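Local coordinates for Cyp101j2 (Sphingobium yanoikuyae, PDB 5KYO), which probably acts as a haem-dependent cytochrome P450 monooxygenase that hydroxylates the monoterpenoid 1,8-cineole, at residues E129-P132 against F133-L137; A177-L180 against P181-F185; V44-D48 against I49-V53; V276-L279 against G280-S284. All blocks are in the same frame, centred on the assembly; numbering follows the deposited sequence.

Interaction 1: residues E129-P132 against F133-L137. With HEM (protoporphyrin IX containing Fe), chain G.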
loop_
_atom_site.group_PDB
_atom_site.type_symbol
_atom_site.label_atom_id
_atom_site.label_comp_id
_atom_site.label_asym_id
_atom_site.label_seq_id
_atom_site.Cartn_x
_atom_site.Cartn_y
_atom_site.Cartn_z
ATOM N N GLU A 129 -13.977 -13.456 13.220
ATOM C CA GLU A 129 -14.615 -12.154 13.464
ATOM C C GLU A 129 -14.426 -11.169 12.312
ATOM O O GLU A 129 -15.246 -10.274 12.094
ATOM C CB GLU A 129 -14.076 -11.524 14.751
ATOM C CG GLU A 129 -14.548 -12.185 16.040
ATOM C CD GLU A 129 -13.659 -13.338 16.474
ATOM O OE1 GLU A 129 -12.544 -13.473 15.927
ATOM O OE2 GLU A 129 -14.071 -14.105 17.372
ATOM N N HIS A 130 -13.336 -11.347 11.580
ATOM C CA HIS A 130 -13.003 -10.458 10.471
ATOM C C HIS A 130 -13.820 -10.732 9.221
ATOM O O HIS A 130 -13.854 -9.899 8.307
ATOM C CB HIS A 130 -11.522 -10.579 10.131
ATOM C CG HIS A 130 -11.071 -9.623 9.069
ATOM N ND1 HIS A 130 -10.946 -9.986 7.745
ATOM C CD2 HIS A 130 -10.736 -8.312 9.132
ATOM C CE1 HIS A 130 -10.546 -8.941 7.039
ATOM N NE2 HIS A 130 -10.404 -7.916 7.860
ATOM N N ARG A 131 -14.475 -11.893 9.181
ATOM C CA ARG A 131 -15.250 -12.312 8.014
ATOM C C ARG A 131 -16.285 -11.294 7.529
ATOM O O ARG A 131 -16.223 -10.875 6.372
ATOM C CB ARG A 131 -15.982 -13.629 8.282
ATOM C CG ARG A 131 -16.849 -14.020 7.114
ATOM C CD ARG A 131 -17.363 -15.446 7.172
ATOM N NE ARG A 131 -18.092 -15.830 5.957
ATOM C CZ ARG A 131 -19.142 -15.189 5.441
ATOM N NH1 ARG A 131 -19.650 -14.114 6.037
ATOM N NH2 ARG A 131 -19.708 -15.645 4.327
ATOM N N PRO A 132 -17.244 -10.903 8.394
ATOM C CA PRO A 132 -18.320 -10.075 7.832
ATOM C C PRO A 132 -17.820 -8.715 7.380
ATOM O O PRO A 132 -18.368 -8.151 6.439
ATOM C CB PRO A 132 -19.298 -9.913 8.989
ATOM C CG PRO A 132 -18.797 -10.839 10.087
ATOM C CD PRO A 132 -17.352 -11.004 9.862
ATOM N N PHE A 133 -16.787 -8.204 8.040
ATOM C CA PHE A 133 -16.237 -6.909 7.670
ATOM C C PHE A 133 -15.499 -6.982 6.344
ATOM O O PHE A 133 -15.636 -6.084 5.507
ATOM C CB PHE A 133 -15.327 -6.383 8.773
ATOM C CG PHE A 133 -16.076 -5.981 10.002
ATOM C CD1 PHE A 133 -16.610 -4.708 10.111
ATOM C CD2 PHE A 133 -16.266 -6.881 11.039
ATOM C CE1 PHE A 133 -17.307 -4.327 11.241
ATOM C CE2 PHE A 133 -16.969 -6.512 12.171
ATOM C CZ PHE A 133 -17.488 -5.230 12.272
ATOM N N ARG A 134 -14.738 -8.059 6.157
ATOM C CA ARG A 134 -14.064 -8.334 4.889
ATOM C C ARG A 134 -15.055 -8.366 3.727
ATOM O O ARG A 134 -14.795 -7.820 2.650
ATOM C CB ARG A 134 -13.313 -9.661 4.967
ATOM C CG ARG A 134 -12.643 -10.090 3.666
ATOM C CD ARG A 134 -12.233 -11.555 3.719
ATOM N NE ARG A 134 -11.066 -11.828 2.884
ATOM C CZ ARG A 134 -11.124 -12.364 1.670
ATOM N NH1 ARG A 134 -12.298 -12.695 1.151
ATOM N NH2 ARG A 134 -10.008 -12.572 0.979
ATOM N N SER A 135 -16.196 -9.006 3.941
ATOM C CA SER A 135 -17.247 -9.023 2.918
ATOM C C SER A 135 -17.705 -7.610 2.573
ATOM O O SER A 135 -17.829 -7.254 1.401
ATOM C CB SER A 135 -18.441 -9.862 3.383
ATOM O OG SER A 135 -18.068 -11.220 3.546
ATOM N N LEU A 136 -17.931 -6.810 3.607
ATOM C CA LEU A 136 -18.419 -5.444 3.458
ATOM C C LEU A 136 -17.427 -4.572 2.709
ATOM O O LEU A 136 -17.806 -3.807 1.828
ATOM C CB LEU A 136 -18.697 -4.834 4.824
ATOM C CG LEU A 136 -19.678 -3.667 4.897
ATOM C CD1 LEU A 136 -21.114 -4.151 4.734
ATOM C CD2 LEU A 136 -19.493 -2.933 6.209
ATOM N N LEU A 137 -16.157 -4.681 3.085
ATOM C CA LEU A 137 -15.089 -3.936 2.418
ATOM C C LEU A 137 -14.957 -4.331 0.956
ATOM O O LEU A 137 -14.902 -3.473 0.058
ATOM C CB LEU A 137 -13.766 -4.159 3.142
ATOM C CG LEU A 137 -13.414 -3.082 4.171
ATOM C CD1 LEU A 137 -12.027 -3.327 4.761
ATOM C CD2 LEU A 137 -13.493 -1.705 3.534
HETATM C CHA HEM G . -5.067 -4.044 2.674
HETATM C CHB HEM G . -1.579 -2.998 -0.539
HETATM C CHC HEM G . -4.520 0.324 -2.590
HETATM C CHD HEM G . -7.530 -0.079 1.162
HETATM C C1A HEM G . -3.891 -4.124 1.967
HETATM C C2A HEM G . -2.814 -5.088 2.156
HETATM C C3A HEM G . -1.842 -4.779 1.269
HETATM C C4A HEM G . -2.272 -3.631 0.485
HETATM C CMA HEM G . -0.507 -5.543 1.088
HETATM C CAA HEM G . -2.752 -6.265 3.172
HETATM C CBA HEM G . -2.333 -5.811 4.567
HETATM C CGA HEM G . -2.182 -7.003 5.483
HETATM O O1A HEM G . -1.320 -7.885 5.206
HETATM O O2A HEM G . -2.911 -7.080 6.506
HETATM C C1B HEM G . -2.100 -2.043 -1.406
HETATM C C2B HEM G . -1.472 -1.550 -2.628
HETATM C C3B HEM G . -2.286 -0.627 -3.181
HETATM C C4B HEM G . -3.449 -0.512 -2.337
HETATM C CMB HEM G . -0.100 -2.004 -3.192
HETATM C CAB HEM G . -2.128 0.213 -4.483
HETATM C CBB HEM G . -1.155 0.087 -5.389
HETATM C C1C HEM G . -5.609 0.478 -1.770
HETATM C C2C HEM G . -6.764 1.314 -2.037
HETATM C C3C HEM G . -7.590 1.209 -0.986
HETATM C C4C HEM G . -6.989 0.288 -0.041
HETATM C CMC HEM G . -6.913 2.164 -3.316
HETATM C CAC HEM G . -8.956 1.863 -0.716
HETATM C CBC HEM G . -9.666 2.571 -1.597
HETATM C C1D HEM G . -7.140 -1.146 1.938
HETATM C C2D HEM G . -7.766 -1.555 3.185
HETATM C C3D HEM G . -7.003 -2.786 3.618
HETATM C C4D HEM G . -5.981 -3.011 2.631
HETATM C CMD HEM G . -8.968 -0.968 3.974
HETATM C CAD HEM G . -7.275 -3.605 4.899
HETATM C CBD HEM G . -7.980 -4.922 4.571
HETATM C CGD HEM G . -8.216 -5.677 5.867
HETATM O O1D HEM G . -9.355 -6.142 6.123
HETATM O O2D HEM G . -7.244 -5.787 6.657
HETATM N NA HEM G . -3.522 -3.260 0.937
HETATM N NB HEM G . -3.301 -1.377 -1.272
HETATM N NC HEM G . -5.783 -0.141 -0.555
HETATM N ND HEM G . -6.096 -2.018 1.662
HETATM FE FE HEM G . -4.749 -1.826 0.103
#
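His130 NE2 donates to propionate oxygen O1D of the haem at 2.7 Å, a short bond bent to 138°, the oxygen lying near the imidazole plane. His130 serves two partners. Its ring, swung anti to the backbone N (chi1 -176°), leads to the haem, while its carbonyl takes a nearly straight bond from Arg134 N (His130 O to N, 3.0 Å). CE1 of that ring rests 3.5 Å from Arg134 CB. His130 ND1 is bonded to Ser376 OG, which pins the ring's rotation from its second nitrogen. Arg134 carries its guanidinium, turned 68° from the imidazole, to the carbonyls of Ser376 and Gly375. Leu137 adds an apolar contact, its CD1 meeting haem methyl CMD.

One turn on, Ser135 N reaches Arg131 O at 3.1 Å in the regular i+4 bond of a helix, and Ser135 OG adds a weak bond to the same oxygen at 3.4 Å. The hydroxyl can fold back this way because OG stands beside its own backbone N, and a short polar serine suits this partly exposed turn. Pro132 fits the first turn of the helix, where its missing N-H costs nothing, while its carbonyl still accepts Leu136 N. Phe133, a buried ring, turns its edge to the preceding loop, with CD2 3.7 Å from Glu129 O and near the ring plane. This is probably the start of what corresponds to helix C in the P450 fold, tying a haem propionate to the loop that carries the family's cysteine signature.

Interaction 2: residues A177-L180 against P181-F185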
loop_
_atom_site.group_PDB
_atom_site.type_symbol
_atom_site.label_atom_id
_atom_site.label_comp_id
_atom_site.label_asym_id
_atom_site.label_seq_id
_atom_site.Cartn_x
_atom_site.Cartn_y
_atom_site.Cartn_z
ATOM N N ALA A 177 1.017 12.688 -8.279
ATOM C CA ALA A 177 0.657 11.468 -7.559
ATOM C C ALA A 177 -0.091 11.800 -6.283
ATOM O O ALA A 177 -1.104 11.203 -6.014
ATOM C CB ALA A 177 1.905 10.623 -7.243
ATOM N N GLU A 178 0.423 12.757 -5.520
ATOM C CA GLU A 178 -0.167 13.129 -4.225
ATOM C C GLU A 178 -1.512 13.853 -4.347
ATOM O O GLU A 178 -2.269 13.955 -3.367
ATOM C CB GLU A 178 0.808 14.000 -3.429
ATOM C CG GLU A 178 1.873 13.177 -2.700
ATOM C CD GLU A 178 3.008 14.008 -2.098
ATOM O OE1 GLU A 178 2.985 15.250 -2.217
ATOM O OE2 GLU A 178 3.930 13.402 -1.498
ATOM N N GLN A 179 -1.814 14.354 -5.539
ATOM C CA GLN A 179 -3.055 15.099 -5.765
ATOM C C GLN A 179 -4.263 14.206 -6.039
ATOM O O GLN A 179 -5.359 14.703 -6.233
ATOM C CB GLN A 179 -2.875 16.061 -6.937
ATOM C CG GLN A 179 -1.673 16.962 -6.800
ATOM C CD GLN A 179 -1.915 18.090 -5.837
ATOM O OE1 GLN A 179 -3.035 18.286 -5.364
ATOM N NE2 GLN A 179 -0.864 18.836 -5.527
ATOM N N LEU A 180 -4.055 12.895 -6.091
ATOM C CA LEU A 180 -5.099 11.969 -6.531
ATOM C C LEU A 180 -5.924 11.296 -5.403
ATOM O O LEU A 180 -7.156 11.316 -5.450
ATOM C CB LEU A 180 -4.477 10.877 -7.419
ATOM C CG LEU A 180 -3.930 11.312 -8.782
ATOM C CD1 LEU A 180 -3.188 10.151 -9.449
ATOM C CD2 LEU A 180 -5.083 11.796 -9.652
ATOM N N PRO A 181 -5.261 10.661 -4.413
ATOM C CA PRO A 181 -6.088 9.708 -3.645
ATOM C C PRO A 181 -7.152 10.290 -2.700
ATOM O O PRO A 181 -8.164 9.616 -2.466
ATOM C CB PRO A 181 -5.056 8.919 -2.825
ATOM C CG PRO A 181 -3.761 9.078 -3.572
ATOM C CD PRO A 181 -3.813 10.458 -4.174
ATOM N N VAL A 182 -6.929 11.468 -2.136
ATOM C CA VAL A 182 -7.911 11.996 -1.200
ATOM C C VAL A 182 -9.129 12.432 -2.000
ATOM O O VAL A 182 -10.274 12.129 -1.633
ATOM C CB VAL A 182 -7.355 13.154 -0.354
ATOM C CG1 VAL A 182 -8.323 13.451 0.808
ATOM C CG2 VAL A 182 -6.032 12.759 0.233
ATOM N N ARG A 183 -8.884 13.104 -3.117
ATOM C CA ARG A 183 -9.961 13.489 -4.025
ATOM C C ARG A 183 -10.784 12.287 -4.508
ATOM O O ARG A 183 -11.994 12.377 -4.614
ATOM C CB ARG A 183 -9.401 14.250 -5.237
ATOM C CG ARG A 183 -8.878 15.640 -4.928
ATOM C CD ARG A 183 -8.587 16.376 -6.234
ATOM N NE ARG A 183 -8.318 17.797 -6.049
ATOM C CZ ARG A 183 -7.120 18.304 -5.784
ATOM N NH1 ARG A 183 -6.065 17.498 -5.657
ATOM N NH2 ARG A 183 -6.983 19.618 -5.633
ATOM N N ILE A 184 -10.138 11.166 -4.796
ATOM C CA ILE A 184 -10.873 9.984 -5.244
ATOM C C ILE A 184 -11.692 9.382 -4.090
ATOM O O ILE A 184 -12.850 8.991 -4.270
ATOM C CB ILE A 184 -9.929 8.930 -5.806
ATOM C CG1 ILE A 184 -9.281 9.456 -7.094
ATOM C CG2 ILE A 184 -10.661 7.593 -6.063
ATOM C CD1 ILE A 184 -8.064 8.612 -7.561
ATOM N N PHE A 185 -11.068 9.285 -2.922
ATOM C CA PHE A 185 -11.781 8.834 -1.730
ATOM C C PHE A 185 -13.037 9.673 -1.500
ATOM O O PHE A 185 -14.117 9.139 -1.204
ATOM C CB PHE A 185 -10.872 8.894 -0.508
ATOM C CG PHE A 185 -11.604 8.686 0.789
ATOM C CD1 PHE A 185 -11.896 7.403 1.238
ATOM C CD2 PHE A 185 -12.026 9.769 1.540
ATOM C CE1 PHE A 185 -12.587 7.209 2.438
ATOM C CE2 PHE A 185 -12.721 9.575 2.739
ATOM C CZ PHE A 185 -12.989 8.298 3.176
HETATM O O HOH W 1 -6.239 14.134 -3.664
HETATM O O HOH W 2 -4.459 20.855 -4.362
#
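Arg183 reaches back one turn to Gln179, its chain extended from CG to NE. CB lies near Leu180 O. CG and CD then run past the Gln179 carbonyl, CD coming within 3.6 Å of Gln179 O. At the tip NH1 makes two bonds: 2.9 Å to Gln179 O and 3.1 Å to Gln179 OE1. Each oxygen is met on a lone pair and lies close to the guanidinium plane, so the pair fixes that plane's rotation. NH2 goes on to a water, 3.1 Å away, that also donates to Gln179 OE1. The bend of Gln179 at chi2 (-77°) folds OE1 back alongside the arginine, next to the residue's own carbonyl, while its NE2 is held by His174 O. A leucine in place of Arg183 would probably leave Gln179 O and OE1 without their shared donor and set the glutamine amide freer to turn.

A second water takes a proton from Arg183 N and bonds weakly to Gln179 O. Next to this polar edge, Ile184 N donates to Leu180 O at 3.1 Å, and Leu180 CB meets Ile184 CD1 in an apolar contact. Pro181, whose lack of an N-H costs nothing in a first turn, opens the helix. A type I beta turn, Ala177 to Leu180, thus joins helix 172-177 to helix 181-188, consistent with an interrupted helix E of the P450 fold.

Interaction 3: residues V44-D48 against I49-V53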
loop_
_atom_site.group_PDB
_atom_site.type_symbol
_atom_site.label_atom_id
_atom_site.label_comp_id
_atom_site.label_asym_id
_atom_site.label_seq_id
_atom_site.Cartn_x
_atom_site.Cartn_y
_atom_site.Cartn_z
ATOM N N VAL A 44 20.492 -13.332 14.014
ATOM C CA VAL A 44 20.555 -11.881 14.201
ATOM C C VAL A 44 21.064 -11.135 12.952
ATOM O O VAL A 44 22.051 -11.562 12.339
ATOM C CB VAL A 44 21.455 -11.547 15.407
ATOM C CG1 VAL A 44 21.626 -10.048 15.555
ATOM C CG2 VAL A 44 20.858 -12.145 16.662
ATOM N N PHE A 45 20.389 -10.038 12.581
ATOM C CA PHE A 45 20.768 -9.234 11.414
ATOM C C PHE A 45 20.301 -7.783 11.588
ATOM O O PHE A 45 19.426 -7.505 12.405
ATOM C CB PHE A 45 20.241 -9.913 10.126
ATOM C CG PHE A 45 18.801 -9.619 9.785
ATOM C CD1 PHE A 45 18.438 -9.190 8.509
ATOM C CD2 PHE A 45 17.814 -9.746 10.747
ATOM C CE1 PHE A 45 17.129 -8.948 8.196
ATOM C CE2 PHE A 45 16.513 -9.498 10.436
ATOM C CZ PHE A 45 16.161 -9.093 9.164
ATOM N N ASP A 46 20.950 -6.867 10.872
ATOM C CA ASP A 46 20.837 -5.428 11.125
ATOM C C ASP A 46 19.813 -4.778 10.211
ATOM O O ASP A 46 20.157 -4.151 9.203
ATOM C CB ASP A 46 22.220 -4.770 10.975
ATOM C CG ASP A 46 22.217 -3.276 11.308
ATOM O OD1 ASP A 46 21.190 -2.763 11.805
ATOM O OD2 ASP A 46 23.258 -2.614 11.091
ATOM N N PHE A 47 18.543 -4.907 10.584
ATOM C CA PHE A 47 17.457 -4.524 9.690
ATOM C C PHE A 47 16.575 -3.445 10.309
ATOM O O PHE A 47 16.030 -3.626 11.401
ATOM C CB PHE A 47 16.643 -5.752 9.343
ATOM C CG PHE A 47 15.578 -5.499 8.308
ATOM C CD1 PHE A 47 15.894 -5.430 6.947
ATOM C CD2 PHE A 47 14.263 -5.307 8.700
ATOM C CE1 PHE A 47 14.920 -5.173 6.013
ATOM C CE2 PHE A 47 13.270 -5.054 7.776
ATOM C CZ PHE A 47 13.592 -4.985 6.431
ATOM N N ASP A 48 16.474 -2.302 9.637
ATOM C CA ASP A 48 15.554 -1.231 10.055
ATOM C C ASP A 48 14.591 -0.968 8.883
ATOM O O ASP A 48 15.012 -0.529 7.813
ATOM C CB ASP A 48 16.315 0.053 10.451
ATOM C CG ASP A 48 15.463 1.029 11.258
ATOM O OD1 ASP A 48 14.234 0.844 11.292
ATOM O OD2 ASP A 48 16.018 1.978 11.865
ATOM N N ILE A 49 13.314 -1.278 9.087
ATOM C CA ILE A 49 12.313 -1.159 8.013
ATOM C C ILE A 49 12.061 0.311 7.705
ATOM O O ILE A 49 11.451 0.639 6.689
ATOM C CB ILE A 49 10.996 -1.866 8.397
ATOM C CG1 ILE A 49 10.015 -1.959 7.211
ATOM C CG2 ILE A 49 10.367 -1.156 9.549
ATOM C CD1 ILE A 49 10.617 -2.523 5.913
ATOM N N TYR A 50 12.552 1.199 8.568
ATOM C CA TYR A 50 12.394 2.636 8.345
ATOM C C TYR A 50 13.622 3.323 7.733
ATOM O O TYR A 50 13.554 4.484 7.312
ATOM C CB TYR A 50 12.015 3.302 9.653
ATOM C CG TYR A 50 10.716 2.743 10.171
ATOM C CD1 TYR A 50 9.521 3.010 9.518
ATOM C CD2 TYR A 50 10.684 1.915 11.279
ATOM C CE1 TYR A 50 8.330 2.493 9.972
ATOM C CE2 TYR A 50 9.479 1.389 11.746
ATOM C CZ TYR A 50 8.305 1.682 11.076
ATOM O OH TYR A 50 7.098 1.173 11.517
ATOM N N ARG A 51 14.728 2.590 7.681
ATOM C CA ARG A 51 16.015 3.112 7.205
ATOM C C ARG A 51 16.075 3.184 5.683
ATOM O O ARG A 51 15.578 2.295 4.994
ATOM C CB ARG A 51 17.143 2.237 7.751
ATOM C CG ARG A 51 18.502 2.389 7.073
ATOM C CD ARG A 51 19.413 1.279 7.541
ATOM N NE ARG A 51 19.663 1.359 8.974
ATOM C CZ ARG A 51 20.312 0.426 9.666
ATOM N NH1 ARG A 51 20.748 -0.664 9.057
ATOM N NH2 ARG A 51 20.507 0.574 10.967
ATOM N N ASP A 52 16.667 4.257 5.166
ATOM C CA ASP A 52 16.738 4.482 3.724
ATOM C C ASP A 52 17.512 3.414 2.984
ATOM O O ASP A 52 18.435 2.795 3.520
ATOM C CB ASP A 52 17.373 5.841 3.404
ATOM C CG ASP A 52 16.407 6.985 3.573
ATOM O OD1 ASP A 52 15.191 6.711 3.655
ATOM O OD2 ASP A 52 16.856 8.151 3.585
ATOM N N VAL A 53 17.122 3.204 1.736
ATOM C CA VAL A 53 17.908 2.386 0.822
ATOM C C VAL A 53 19.275 3.055 0.673
ATOM O O VAL A 53 19.349 4.271 0.525
ATOM C CB VAL A 53 17.213 2.242 -0.549
ATOM C CG1 VAL A 53 18.080 1.451 -1.507
ATOM C CG2 VAL A 53 15.864 1.566 -0.380
HETATM O O HOH W 3 22.861 -0.370 12.777
HETATM O O HOH W 4 13.262 -3.283 11.408
#
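Asp46 and Arg51 meet at about a right angle, their carboxylate and guanidinium planes 89° apart, with the acid at the edge of the arginine group. The salt bridge is long: Asp46 OD1 lies 3.5 Å from Arg51 NH1, and the hydrogen bond within it is weak. A water bridges the pair as well, donating to Asp46 OD2 and accepting from Arg51 NH2. A bend at chi3 (-63°) brings the arginine back over the chain, so that Asp48 CB covers one face of its guanidinium.

Asp48 uses its carboxylate on the backbone instead. Its OD1 accepts Tyr50 N at 3.2 Å from above the carboxylate plane, closing an Asx turn, and is held also by Asn80 ND2. Arg51 N bonds to Asp48 O at 3.1 Å across the type I beta turn. Phe47 and Ile49 lie side by side and point the same way, Phe47 CZ being 3.9 Å from Ile49 CD1, both against helix 59-69, as suits two buried apolar residues.

The chemistry thus divides in two: a long, water-bridged ion pair, weakly bonded and so probably not rigid, and an aspartate accepting a backbone N-H in an Asx turn, where a carboxylate of short reach is well placed to stiffen the chain.

Interaction 4: residues V276-L279 against G280-S284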
loop_
_atom_site.group_PDB
_atom_site.type_symbol
_atom_site.label_atom_id
_atom_site.label_comp_id
_atom_site.label_asym_id
_atom_site.label_seq_id
_atom_site.Cartn_x
_atom_site.Cartn_y
_atom_site.Cartn_z
ATOM N N VAL A 276 0.178 6.466 -4.156
ATOM C CA VAL A 276 1.162 7.504 -4.454
ATOM C C VAL A 276 2.552 6.864 -4.705
ATOM O O VAL A 276 3.245 7.187 -5.677
ATOM C CB VAL A 276 1.269 8.548 -3.307
ATOM C CG1 VAL A 276 2.510 9.425 -3.474
ATOM C CG2 VAL A 276 0.022 9.440 -3.220
ATOM N N ASN A 277 2.944 5.946 -3.822
ATOM C CA ASN A 277 4.249 5.293 -3.931
ATOM C C ASN A 277 4.302 4.360 -5.136
ATOM O O ASN A 277 5.316 4.303 -5.839
ATOM C CB ASN A 277 4.568 4.549 -2.642
ATOM C CG ASN A 277 4.871 5.490 -1.516
ATOM O OD1 ASN A 277 5.166 5.081 -0.389
ATOM N ND2 ASN A 277 4.796 6.784 -1.812
ATOM N N MET A 278 3.197 3.662 -5.408
ATOM C CA MET A 278 3.164 2.776 -6.576
ATOM C C MET A 278 3.330 3.594 -7.849
ATOM O O MET A 278 4.109 3.233 -8.728
ATOM C CB MET A 278 1.859 1.969 -6.648
ATOM C CG MET A 278 1.728 1.077 -7.887
ATOM S SD MET A 278 3.027 -0.199 -8.072
ATOM C CE MET A 278 2.640 -1.253 -6.657
ATOM N N LEU A 279 2.586 4.689 -7.953
ATOM C CA LEU A 279 2.716 5.582 -9.111
ATOM C C LEU A 279 4.127 6.132 -9.228
ATOM O O LEU A 279 4.637 6.336 -10.345
ATOM C CB LEU A 279 1.715 6.748 -9.036
ATOM C CG LEU A 279 0.248 6.436 -9.268
ATOM C CD1 LEU A 279 -0.611 7.573 -8.730
ATOM C CD2 LEU A 279 0.004 6.256 -10.768
ATOM N N GLY A 280 4.756 6.390 -8.085
ATOM C CA GLY A 280 6.144 6.822 -8.085
ATOM C C GLY A 280 7.080 5.817 -8.717
ATOM O O GLY A 280 7.906 6.189 -9.548
ATOM N N PHE A 281 6.982 4.546 -8.317
ATOM C CA PHE A 281 7.835 3.507 -8.899
ATOM C C PHE A 281 7.534 3.324 -10.384
ATOM O O PHE A 281 8.443 3.173 -11.192
ATOM C CB PHE A 281 7.657 2.176 -8.174
ATOM C CG PHE A 281 8.497 2.033 -6.928
ATOM C CD1 PHE A 281 9.849 1.716 -7.010
ATOM C CD2 PHE A 281 7.914 2.147 -5.664
ATOM C CE1 PHE A 281 10.620 1.552 -5.860
ATOM C CE2 PHE A 281 8.678 1.990 -4.506
ATOM C CZ PHE A 281 10.038 1.687 -4.607
ATOM N N THR A 282 6.247 3.366 -10.727
ATOM C CA THR A 282 5.816 3.165 -12.108
ATOM C C THR A 282 6.411 4.228 -13.013
ATOM O O THR A 282 7.098 3.903 -14.001
ATOM C CB THR A 282 4.282 3.183 -12.233
ATOM O OG1 THR A 282 3.734 2.104 -11.467
ATOM C CG2 THR A 282 3.852 3.025 -13.694
ATOM N N PHE A 283 6.190 5.493 -12.666
ATOM C CA PHE A 283 6.672 6.557 -13.548
ATOM C C PHE A 283 8.179 6.836 -13.484
ATOM O O PHE A 283 8.754 7.253 -14.496
ATOM C CB PHE A 283 5.867 7.842 -13.312
ATOM C CG PHE A 283 4.579 7.852 -14.084
ATOM C CD1 PHE A 283 3.451 7.244 -13.556
ATOM C CD2 PHE A 283 4.525 8.381 -15.367
ATOM C CE1 PHE A 283 2.257 7.209 -14.268
ATOM C CE2 PHE A 283 3.337 8.352 -16.096
ATOM C CZ PHE A 283 2.201 7.765 -15.544
ATOM N N SER A 284 8.839 6.601 -12.351
ATOM C CA SER A 284 10.308 6.712 -12.364
ATOM C C SER A 284 10.891 5.606 -13.223
ATOM O O SER A 284 11.910 5.805 -13.895
ATOM C CB SER A 284 10.931 6.678 -10.945
ATOM O OG SER A 284 10.645 5.484 -10.228
#
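Met278 O and Thr282 form a doubled hydrogen bond: Thr282 N reaches the carbonyl at 2.9 Å, and Thr282 OG1 at 3.0 Å, the hydroxyl coming from 43° above the carbonyl plane. OG1 can do so because it sits beside the backbone N (chi1 -62°), which gives a buried hydroxyl a partner in its own helix. A valine at Thr282 would probably leave Met278 O with the backbone donor alone. The remaining bonds are ordinary i+4 ones, from Gly280 N to Val276 O, Phe281 N to Asn277 O and Phe283 N to Leu279 O, the last at 2.9 Å and nearly straight (171°).

The apolar contact is Leu279 CD2 with Phe283 CE1, 4.3 Å apart. Two further contacts set a ring edge or a sulfur against oxygen: Phe283 turns its edge to Leu279 O, with CD1 at 3.5 Å, and Met278, bent at chi2 and chi3, brings SD to 4.2 Å from Thr282 OG1 and touches the haem.

The large apolar residues suit a helix buried on several sides. Leu279 and Phe283 pack on helix 382-399, Phe283 stacks with Phe172, and Val276 meets helix 172-177. Phe281 stands edge-to-face with Phe59 and His60 and leans on strand 420-421.

In the fold
Along the chain the order is interaction 3, 1, 2 and 4, each closing before the next opens. Interactions 2 and 4 are neighbours, with centres 14 Å apart: Leu180 CD1 packs 3.7 Å from Leu279 CD1, and Val276 meets Ala177 and Pro181, so the turn before helix 181-188 rests on helix 273-288. Interaction 1, on helix 131-140, lies about 30 Å (centres) from interaction 4, on the opposite side of the chain's centre. Interaction 3, in the loop before helix 59-69, is about 34 Å from interaction 1 between centres and adjoins strand 74-77 of the mixed sheet. Interactions 1 and 4 thus bring haem-pocket residues from different parts of the fold, while interaction 3 belongs with the sheet.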